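Local coordinates for salmonella typhimurium DB7155 bacteriophage DET7 tailspike (Bacteriophage, PDB 2V5I), which binds the O-antigen polysaccharide of its Salmonella host as the phage's receptor-binding tailspike and hydrolyses it, at residues 293-298 against 316-321; 337-342 against 364-369; 257-262 against 289-294. One frame throughout, in Å; residues are numbered along the deposited sequence.

Contacts 2 and 3 are buried in the beta-helical body, whereas contact 1 lies beside it, within the loop region joining strands 290-291 and 323-330, and is only partly buried. Contact 3 is regular strand pairing with an aromatic stack inside. Strand 335-342 of contact 2 is the neighbour of strand 290-291 on the same face of the helix, but contact 2 depends mostly on one arginine placed near backbone oxygens and a methionine sulfur. Contact 1 is made by polar loop residues, an aspartate, two bound waters and little apolar surface. It shares Gly-293 and Ser-294 with contact 3, and Asp-340 of contact 2 binds both His-316 and the backbone of Ser-294.

Contact 1: residues 293-298 against 316-321; sequences GSDPGM and HQLPNN
Asp-295 and His-316 meet where the two loop segments pack most tightly. The backbone N of His-316 donates to Asp-295 OD2 over 2.8 Å in a nearly straight bond (168°), arriving on the anti side of the carboxylate. In addition, a water donates to Asp-295 OD2 and, 3.0 Å from Leu-318 N, accepts from that amide. Arg-304 forms a salt bridge to OD2 and Arg-271 another to OD1, so an acid suits this buried place: its two oxygens can serve a backbone amide, a water and two cations. Leu-318 supplies the greasy partner, its CD1 lying 3.7 Å from Ser-294 CB and 3.9 Å from Asp-295 OD1. Next to it, Asn-320 ND2 donates to Ser-294 OG at 3.0 Å, with the hydroxyl close to the amide plane (7° out of it); a small hydroxyl and an amide fit well where both must be buried and bonded.

Toward Gly-297 the contact becomes loose and solvent-facing. His-316 brings CE1 to 3.2 Å from Asp-295 O, but beyond this its NE2 is linked to the 293-298 segment by a water in the ring plane, which donates to Gly-297 O. The other ring nitrogen, ND1, is hydrogen-bonded to OD2 of Asp-340, whose backbone O accepts from Asn-320 ND2. Both segments thus lie against the end of strand 335-342, within the long connection from strand 290-291 to strand 323-330.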
loop_
_atom_site.group_PDB
_atom_site.type_symbol
_atom_site.label_atom_id
_atom_site.label_comp_id
_atom_site.label_asym_id
_atom_site.label_seq_id
_atom_site.Cartn_x
_atom_site.Cartn_y
_atom_site.Cartn_z
ATOM N N GLY A 293 -9.401 -19.272 -6.290
ATOM C CA GLY A 293 -9.187 -20.681 -6.077
ATOM C C GLY A 293 -9.011 -21.462 -7.353
ATOM O O GLY A 293 -9.371 -21.011 -8.413
ATOM N N SER A 294 -8.522 -22.699 -7.236
ATOM C CA SER A 294 -8.297 -23.555 -8.376
ATOM C C SER A 294 -9.204 -24.797 -8.385
ATOM O O SER A 294 -9.527 -25.321 -9.446
ATOM C CB SER A 294 -6.864 -24.058 -8.306
ATOM O OG SER A 294 -5.923 -23.004 -8.502
ATOM N N ASP A 295 -9.531 -25.309 -7.203
ATOM C CA ASP A 295 -10.312 -26.510 -7.085
ATOM C C ASP A 295 -11.735 -26.225 -6.601
ATOM O O ASP A 295 -11.911 -25.480 -5.636
ATOM C CB ASP A 295 -9.588 -27.547 -6.171
ATOM C CG ASP A 295 -8.366 -28.162 -6.782
ATOM O OD1 ASP A 295 -8.356 -28.553 -7.982
ATOM O OD2 ASP A 295 -7.319 -28.249 -6.036
ATOM N N PRO A 296 -12.744 -26.840 -7.223
ATOM C CA PRO A 296 -14.127 -26.526 -6.826
ATOM C C PRO A 296 -14.555 -27.163 -5.517
ATOM O O PRO A 296 -14.141 -28.299 -5.197
ATOM C CB PRO A 296 -14.967 -27.131 -7.937
ATOM C CG PRO A 296 -14.175 -28.183 -8.481
ATOM C CD PRO A 296 -12.697 -27.845 -8.294
ATOM N N GLY A 297 -15.408 -26.446 -4.810
ATOM C CA GLY A 297 -15.881 -26.889 -3.508
ATOM C C GLY A 297 -16.628 -28.209 -3.573
ATOM O O GLY A 297 -16.386 -29.086 -2.752
ATOM N N MET A 298 -17.504 -28.383 -4.557
ATOM C CA MET A 298 -18.329 -29.616 -4.609
ATOM C C MET A 298 -17.595 -30.887 -5.050
ATOM O O MET A 298 -18.142 -31.992 -4.928
ATOM C CB MET A 298 -19.593 -29.409 -5.474
ATOM C CG MET A 298 -20.885 -30.194 -4.961
ATOM S SD MET A 298 -21.566 -29.542 -3.426
ATOM C CE MET A 298 -22.977 -28.539 -3.870
ATOM N N HIS A 316 -7.355 -28.470 -3.247
ATOM C CA HIS A 316 -7.161 -27.220 -2.529
ATOM C C HIS A 316 -5.679 -26.951 -2.185
ATOM O O HIS A 316 -5.389 -26.008 -1.461
ATOM C CB HIS A 316 -8.088 -27.068 -1.319
ATOM C CG HIS A 316 -9.541 -27.122 -1.678
ATOM N ND1 HIS A 316 -10.136 -26.241 -2.553
ATOM C CD2 HIS A 316 -10.514 -27.969 -1.274
ATOM C CE1 HIS A 316 -11.422 -26.545 -2.665
ATOM N NE2 HIS A 316 -11.678 -27.596 -1.897
ATOM N N GLN A 317 -4.775 -27.777 -2.706
ATOM C CA GLN A 317 -3.330 -27.635 -2.421
ATOM C C GLN A 317 -2.463 -27.356 -3.679
ATOM O O GLN A 317 -1.253 -27.527 -3.632
ATOM C CB GLN A 317 -2.807 -28.846 -1.616
ATOM C CG GLN A 317 -3.578 -29.009 -0.331
ATOM C CD GLN A 317 -2.915 -29.924 0.657
ATOM O OE1 GLN A 317 -1.703 -30.111 0.634
ATOM N NE2 GLN A 317 -3.721 -30.507 1.541
ATOM N N LEU A 318 -3.056 -26.950 -4.798
ATOM C CA LEU A 318 -2.250 -26.637 -5.979
ATOM C C LEU A 318 -1.331 -25.445 -5.749
ATOM O O LEU A 318 -1.716 -24.497 -5.053
ATOM C CB LEU A 318 -3.103 -26.389 -7.205
ATOM C CG LEU A 318 -3.787 -27.637 -7.806
ATOM C CD1 LEU A 318 -4.840 -27.159 -8.822
ATOM C CD2 LEU A 318 -2.824 -28.620 -8.425
ATOM N N PRO A 319 -0.130 -25.497 -6.335
ATOM C CA PRO A 319 0.802 -24.330 -6.271
ATOM C C PRO A 319 0.455 -23.254 -7.288
ATOM O O PRO A 319 1.176 -23.006 -8.264
ATOM C CB PRO A 319 2.143 -24.988 -6.549
ATOM C CG PRO A 319 1.813 -26.016 -7.522
ATOM C CD PRO A 319 0.484 -26.610 -7.077
ATOM N N ASN A 320 -0.715 -22.630 -7.085
ATOM C CA ASN A 320 -1.246 -21.704 -8.065
ATOM C C ASN A 320 -0.424 -20.465 -8.206
ATOM O O ASN A 320 -0.360 -19.879 -9.278
ATOM C CB ASN A 320 -2.759 -21.467 -7.903
ATOM C CG ASN A 320 -3.210 -21.317 -6.454
ATOM O OD1 ASN A 320 -2.454 -20.915 -5.599
ATOM N ND2 ASN A 320 -4.475 -21.671 -6.182
ATOM N N ASN A 321 0.188 -20.054 -7.096
ATOM C CA ASN A 321 1.189 -18.994 -7.079
ATOM C C ASN A 321 0.813 -17.691 -7.773
ATOM O O ASN A 321 1.657 -17.078 -8.498
ATOM C CB ASN A 321 2.511 -19.510 -7.676
ATOM C CG ASN A 321 3.729 -18.681 -7.178
ATOM O OD1 ASN A 321 3.680 -18.029 -6.105
ATOM N ND2 ASN A 321 4.755 -18.626 -7.992
HETATM O O HOH W 1 -5.835 -25.971 -5.278
HETATM O O HOH W 2 -14.096 -29.296 -1.487
#

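Contact 2: residues 337-342 against 364-369; sequences LGMDGS and YNRVFS
The carbonyl oxygen of Asp-340 is gripped by two side chains: Arg-366 NH1 donates to it weakly across 3.0 Å, and the amide of Asn-320, from the adjoining loop, gives a further bond. The same NH1 makes a weak bond to Met-339 SD, 3.5 Å away, with the sulfur at the guanidinium edge and in its plane. Gly-341 O instead lies 3.8 Å above one face of the guanidinium plane, offset toward the rim. A bend at chi3 (-66°) turns NE of Arg-366 aside from the run of its aliphatic chain; Gly-343 O accepts from NE, and Asn-320 OD1 from NH2. Arginine suits this buried site because its flat, many-pronged end can serve several oxygens and a sulfur while its methylenes pack against apolar neighbours. Glycine at 341 leaves the room NH2 occupies, and its backbone angles would press any CB against the preceding carbonyl.

The setting is a right-handed parallel beta-helix, the fold of the P22 tailspike family. Strands 335-342 and 357-364 are parallel neighbours on one face of the helix, joined at their ends where Tyr-364 N donates to Gly-341 O (3.0 Å, 155°). Ser-342 CA adds a CH···O contact to Tyr-364 O at 3.0 Å. Asn-365 then takes a left-handed backbone conformation, which asparagine tolerates well, and the chain turns into strand 367-369 on another face. From there Phe-368 points back toward Met-339: CE2 is 4.0 Å from SD, a Met-aromatic contact that meets the ring obliquely. Val-367, between Arg-366 and Phe-368, packs on Ile-402 of a second subunit.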
loop_
_atom_site.group_PDB
_atom_site.type_symbol
_atom_site.label_atom_id
_atom_site.label_comp_id
_atom_site.label_asym_id
_atom_site.label_seq_id
_atom_site.Cartn_x
_atom_site.Cartn_y
_atom_site.Cartn_z
ATOM N N LEU A 337 -12.481 -11.893 -0.394
ATOM C CA LEU A 337 -11.332 -12.557 -1.034
ATOM C C LEU A 337 -11.425 -14.076 -0.765
ATOM O O LEU A 337 -11.374 -14.517 0.380
ATOM C CB LEU A 337 -10.000 -12.028 -0.498
ATOM C CG LEU A 337 -8.756 -12.731 -1.006
ATOM C CD1 LEU A 337 -8.531 -12.615 -2.471
ATOM C CD2 LEU A 337 -7.527 -12.189 -0.274
ATOM N N GLY A 338 -11.523 -14.832 -1.849
ATOM C CA GLY A 338 -11.599 -16.280 -1.806
ATOM C C GLY A 338 -10.385 -16.859 -2.475
ATOM O O GLY A 338 -9.987 -16.427 -3.541
ATOM N N MET A 339 -9.702 -17.784 -1.808
ATOM C CA MET A 339 -8.604 -18.462 -2.470
ATOM C C MET A 339 -8.387 -19.851 -1.911
ATOM O O MET A 339 -8.988 -20.233 -0.904
ATOM C CB MET A 339 -7.330 -17.662 -2.374
ATOM C CG MET A 339 -7.016 -17.214 -1.050
ATOM S SD MET A 339 -5.330 -16.458 -0.974
ATOM C CE MET A 339 -5.482 -15.079 -2.013
ATOM N N ASP A 340 -7.616 -20.624 -2.652
ATOM C CA ASP A 340 -7.127 -21.943 -2.184
ATOM C C ASP A 340 -5.700 -22.162 -2.680
ATOM O O ASP A 340 -5.135 -21.278 -3.379
ATOM C CB ASP A 340 -8.075 -23.098 -2.551
ATOM C CG ASP A 340 -7.959 -23.609 -4.013
ATOM O OD1 ASP A 340 -7.114 -23.116 -4.769
ATOM O OD2 ASP A 340 -8.806 -24.517 -4.384
ATOM N N GLY A 341 -5.071 -23.260 -2.281
ATOM C CA GLY A 341 -3.791 -23.640 -2.791
ATOM C C GLY A 341 -2.714 -23.696 -1.748
ATOM O O GLY A 341 -2.955 -23.382 -0.590
ATOM N N SER A 342 -1.551 -24.160 -2.155
ATOM C CA SER A 342 -0.365 -24.246 -1.295
ATOM C C SER A 342 0.734 -23.299 -1.748
ATOM O O SER A 342 0.858 -22.962 -2.937
ATOM C CB SER A 342 0.142 -25.677 -1.211
ATOM O OG SER A 342 0.739 -26.158 -2.422
ATOM N N TYR A 364 -2.733 -23.567 2.350
ATOM C CA TYR A 364 -1.701 -24.304 3.081
ATOM C C TYR A 364 -0.349 -23.732 2.792
ATOM O O TYR A 364 -0.007 -23.524 1.638
ATOM C CB TYR A 364 -1.715 -25.784 2.636
ATOM C CG TYR A 364 -3.066 -26.409 2.796
ATOM C CD1 TYR A 364 -4.055 -26.209 1.838
ATOM C CD2 TYR A 364 -3.373 -27.160 3.906
ATOM C CE1 TYR A 364 -5.303 -26.721 1.987
ATOM C CE2 TYR A 364 -4.654 -27.674 4.065
ATOM C CZ TYR A 364 -5.595 -27.479 3.087
ATOM O OH TYR A 364 -6.855 -28.011 3.227
ATOM N N ASN A 365 0.466 -23.499 3.828
ATOM C CA ASN A 365 1.837 -22.977 3.653
ATOM C C ASN A 365 1.914 -21.688 2.841
ATOM O O ASN A 365 2.817 -21.503 1.974
ATOM C CB ASN A 365 2.754 -24.029 3.015
ATOM C CG ASN A 365 4.262 -23.651 3.102
ATOM O OD1 ASN A 365 4.753 -23.271 4.173
ATOM N ND2 ASN A 365 4.987 -23.806 1.995
ATOM N N ARG A 366 0.941 -20.808 3.142
ATOM C CA ARG A 366 0.889 -19.487 2.499
ATOM C C ARG A 366 1.107 -18.401 3.528
ATOM O O ARG A 366 0.747 -18.551 4.677
ATOM C CB ARG A 366 -0.491 -19.289 1.858
ATOM C CG ARG A 366 -0.656 -18.019 0.997
ATOM C CD ARG A 366 -1.792 -18.144 -0.039
ATOM N NE ARG A 366 -1.467 -19.176 -1.071
ATOM C CZ ARG A 366 -2.233 -19.593 -2.041
ATOM N NH1 ARG A 366 -3.397 -19.055 -2.230
ATOM N NH2 ARG A 366 -1.759 -20.541 -2.846
ATOM N N VAL A 367 1.710 -17.303 3.081
ATOM C CA VAL A 367 1.990 -16.125 3.934
ATOM C C VAL A 367 1.086 -14.976 3.516
ATOM O O VAL A 367 1.053 -14.622 2.370
ATOM C CB VAL A 367 3.465 -15.671 3.844
ATOM C CG1 VAL A 367 3.709 -14.487 4.820
ATOM C CG2 VAL A 367 4.402 -16.812 4.187
ATOM N N PHE A 368 0.471 -14.322 4.514
ATOM C CA PHE A 368 -0.391 -13.164 4.344
ATOM C C PHE A 368 0.232 -12.012 5.134
ATOM O O PHE A 368 0.504 -12.205 6.332
ATOM C CB PHE A 368 -1.767 -13.455 4.934
ATOM C CG PHE A 368 -2.476 -14.590 4.267
ATOM C CD1 PHE A 368 -2.295 -15.888 4.703
ATOM C CD2 PHE A 368 -3.400 -14.326 3.262
ATOM C CE1 PHE A 368 -2.959 -16.954 4.066
ATOM C CE2 PHE A 368 -4.030 -15.378 2.611
ATOM C CZ PHE A 368 -3.855 -16.671 3.042
ATOM N N SER A 369 0.589 -10.878 4.497
ATOM C CA SER A 369 1.218 -9.781 5.217
ATOM C C SER A 369 0.458 -8.486 4.926
ATOM O O SER A 369 0.063 -8.238 3.781
ATOM C CB SER A 369 2.691 -9.635 4.851
ATOM O OG SER A 369 3.382 -10.889 4.978
#

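Contact 3: residues 257-262 against 289-294; sequences GFKTYQ and GFDLGS
Phe-258 and Phe-290 both set CG beside the backbone N and anti to the carbonyl carbon (chi1 -56° and -68°); the matching values send both CG atoms the same way from paired strands, and the two side chains lie side by side. They form an offset stack, centroids 4.7 Å apart and planes 23° from parallel. CD2 of Phe-258 sits over the rim of one Phe-290 face, 3.4 Å from CE2. Flat apolar rings suit residues that repeat at the same height of successive strands.

The backbones are in parallel register: Asp-291 N donates to Phe-258 O at 2.8 Å, and Thr-260 N to Asp-291 O at 3.0 Å. Gly-257 matters at the start, since a CB there would collide with Gly-289 O.

Asp-291 points to the opposite face from the phenylalanines, and Gln-262, in the loop beyond strand 258-260, bends at chi2 to meet it tip to tip. Its NE2 donates to Asp-291 OD1 (3.0 Å) from above the carboxylate plane, and to Gly-293 O at 3.2 Å, so one amide nitrogen bridges the side chain of Asp-291 and the backbone of Gly-293 just past the strand. A water links Thr-260 OG1, Leu-292 O and Ser-294 OG, the last of which also accepts from Asn-320. Lys-259 extends away to a salt bridge with Glu-255.

Such in-register parallel strands, with like aromatic residues stacked inside on successive turns, are characteristic of the right-handed parallel beta-helix.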
loop_
_atom_site.group_PDB
_atom_site.type_symbol
_atom_site.label_atom_id
_atom_site.label_comp_id
_atom_site.label_asym_id
_atom_site.label_seq_id
_atom_site.Cartn_x
_atom_site.Cartn_y
_atom_site.Cartn_z
ATOM N N GLY A 257 -16.020 -10.292 -8.941
ATOM C CA GLY A 257 -15.320 -9.229 -9.694
ATOM C C GLY A 257 -14.320 -9.864 -10.677
ATOM O O GLY A 257 -14.277 -9.532 -11.851
ATOM N N PHE A 258 -13.433 -10.669 -10.100
ATOM C CA PHE A 258 -12.341 -11.258 -10.789
ATOM C C PHE A 258 -12.215 -12.732 -10.407
ATOM O O PHE A 258 -12.241 -13.053 -9.232
ATOM C CB PHE A 258 -11.046 -10.539 -10.341
ATOM C CG PHE A 258 -11.097 -9.038 -10.550
ATOM C CD1 PHE A 258 -10.865 -8.464 -11.778
ATOM C CD2 PHE A 258 -11.509 -8.177 -9.495
ATOM C CE1 PHE A 258 -10.963 -7.082 -11.973
ATOM C CE2 PHE A 258 -11.593 -6.765 -9.688
ATOM C CZ PHE A 258 -11.366 -6.241 -10.916
ATOM N N LYS A 259 -12.106 -13.572 -11.426
ATOM C CA LYS A 259 -12.226 -15.038 -11.214
ATOM C C LYS A 259 -11.211 -15.841 -12.004
ATOM O O LYS A 259 -11.094 -15.659 -13.215
ATOM C CB LYS A 259 -13.642 -15.472 -11.582
ATOM C CG LYS A 259 -13.980 -16.985 -11.457
ATOM C CD LYS A 259 -15.281 -17.297 -12.164
ATOM C CE LYS A 259 -15.654 -18.745 -12.079
ATOM N NZ LYS A 259 -17.047 -18.899 -12.668
ATOM N N THR A 260 -10.512 -16.724 -11.279
ATOM C CA THR A 260 -9.794 -17.813 -11.915
ATOM C C THR A 260 -10.686 -19.063 -11.881
ATOM O O THR A 260 -11.059 -19.525 -10.810
ATOM C CB THR A 260 -8.451 -18.087 -11.153
ATOM O OG1 THR A 260 -8.670 -18.295 -9.775
ATOM C CG2 THR A 260 -7.510 -16.909 -11.292
ATOM N N TYR A 261 -10.999 -19.590 -13.070
ATOM C CA TYR A 261 -11.945 -20.729 -13.078
ATOM C C TYR A 261 -11.419 -21.887 -12.309
ATOM O O TYR A 261 -10.184 -22.151 -12.277
ATOM C CB TYR A 261 -12.213 -21.237 -14.506
ATOM C CG TYR A 261 -13.538 -20.867 -15.039
ATOM C CD1 TYR A 261 -13.754 -19.579 -15.468
ATOM C CD2 TYR A 261 -14.535 -21.794 -15.159
ATOM C CE1 TYR A 261 -14.949 -19.204 -16.000
ATOM C CE2 TYR A 261 -15.779 -21.433 -15.696
ATOM C CZ TYR A 261 -15.963 -20.140 -16.108
ATOM O OH TYR A 261 -17.160 -19.706 -16.654
ATOM N N GLN A 262 -12.350 -22.615 -11.676
ATOM C CA GLN A 262 -12.053 -23.792 -10.911
ATOM C C GLN A 262 -12.488 -25.033 -11.660
ATOM O O GLN A 262 -13.512 -25.030 -12.366
ATOM C CB GLN A 262 -12.763 -23.784 -9.558
ATOM C CG GLN A 262 -12.126 -22.844 -8.607
ATOM C CD GLN A 262 -12.985 -21.749 -8.158
ATOM O OE1 GLN A 262 -14.058 -22.003 -7.635
ATOM N NE2 GLN A 262 -12.514 -20.482 -8.312
ATOM N N GLY A 289 -15.291 -10.741 -4.242
ATOM C CA GLY A 289 -14.565 -9.652 -4.872
ATOM C C GLY A 289 -13.552 -10.296 -5.847
ATOM O O GLY A 289 -13.555 -10.049 -7.043
ATOM N N PHE A 290 -12.601 -11.029 -5.257
ATOM C CA PHE A 290 -11.637 -11.818 -6.045
ATOM C C PHE A 290 -11.822 -13.298 -5.658
ATOM O O PHE A 290 -11.735 -13.629 -4.467
ATOM C CB PHE A 290 -10.207 -11.398 -5.685
ATOM C CG PHE A 290 -9.855 -10.003 -6.113
ATOM C CD1 PHE A 290 -10.337 -8.886 -5.383
ATOM C CD2 PHE A 290 -9.047 -9.750 -7.181
ATOM C CE1 PHE A 290 -10.011 -7.616 -5.785
ATOM C CE2 PHE A 290 -8.711 -8.421 -7.572
ATOM C CZ PHE A 290 -9.238 -7.392 -6.867
ATOM N N ASP A 291 -12.136 -14.149 -6.649
ATOM C CA ASP A 291 -12.312 -15.609 -6.469
ATOM C C ASP A 291 -11.152 -16.294 -7.163
ATOM O O ASP A 291 -11.207 -16.539 -8.354
ATOM C CB ASP A 291 -13.632 -16.066 -7.118
ATOM C CG ASP A 291 -13.876 -17.568 -7.027
ATOM O OD1 ASP A 291 -13.087 -18.301 -6.379
ATOM O OD2 ASP A 291 -14.865 -18.008 -7.657
ATOM N N LEU A 292 -10.093 -16.572 -6.386
ATOM C CA LEU A 292 -8.819 -17.023 -6.917
ATOM C C LEU A 292 -8.431 -18.488 -6.683
ATOM O O LEU A 292 -7.280 -18.880 -6.880
ATOM C CB LEU A 292 -7.672 -16.091 -6.469
ATOM C CG LEU A 292 -7.939 -14.577 -6.630
ATOM C CD1 LEU A 292 -6.749 -13.774 -6.163
ATOM C CD2 LEU A 292 -8.309 -14.239 -8.042
ATOM N N GLY A 293 -9.401 -19.272 -6.290
ATOM C CA GLY A 293 -9.187 -20.681 -6.077
ATOM C C GLY A 293 -9.011 -21.462 -7.353
ATOM O O GLY A 293 -9.371 -21.011 -8.413
ATOM N N SER A 294 -8.522 -22.699 -7.236
ATOM C CA SER A 294 -8.297 -23.555 -8.376
ATOM C C SER A 294 -9.204 -24.797 -8.385
ATOM O O SER A 294 -9.527 -25.321 -9.446
ATOM C CB SER A 294 -6.864 -24.058 -8.306
ATOM O OG SER A 294 -5.923 -23.004 -8.502
HETATM O O HOH W 3 -6.348 -20.240 -9.183
HETATM O O HOH W 4 -7.780 -21.445 -11.410
#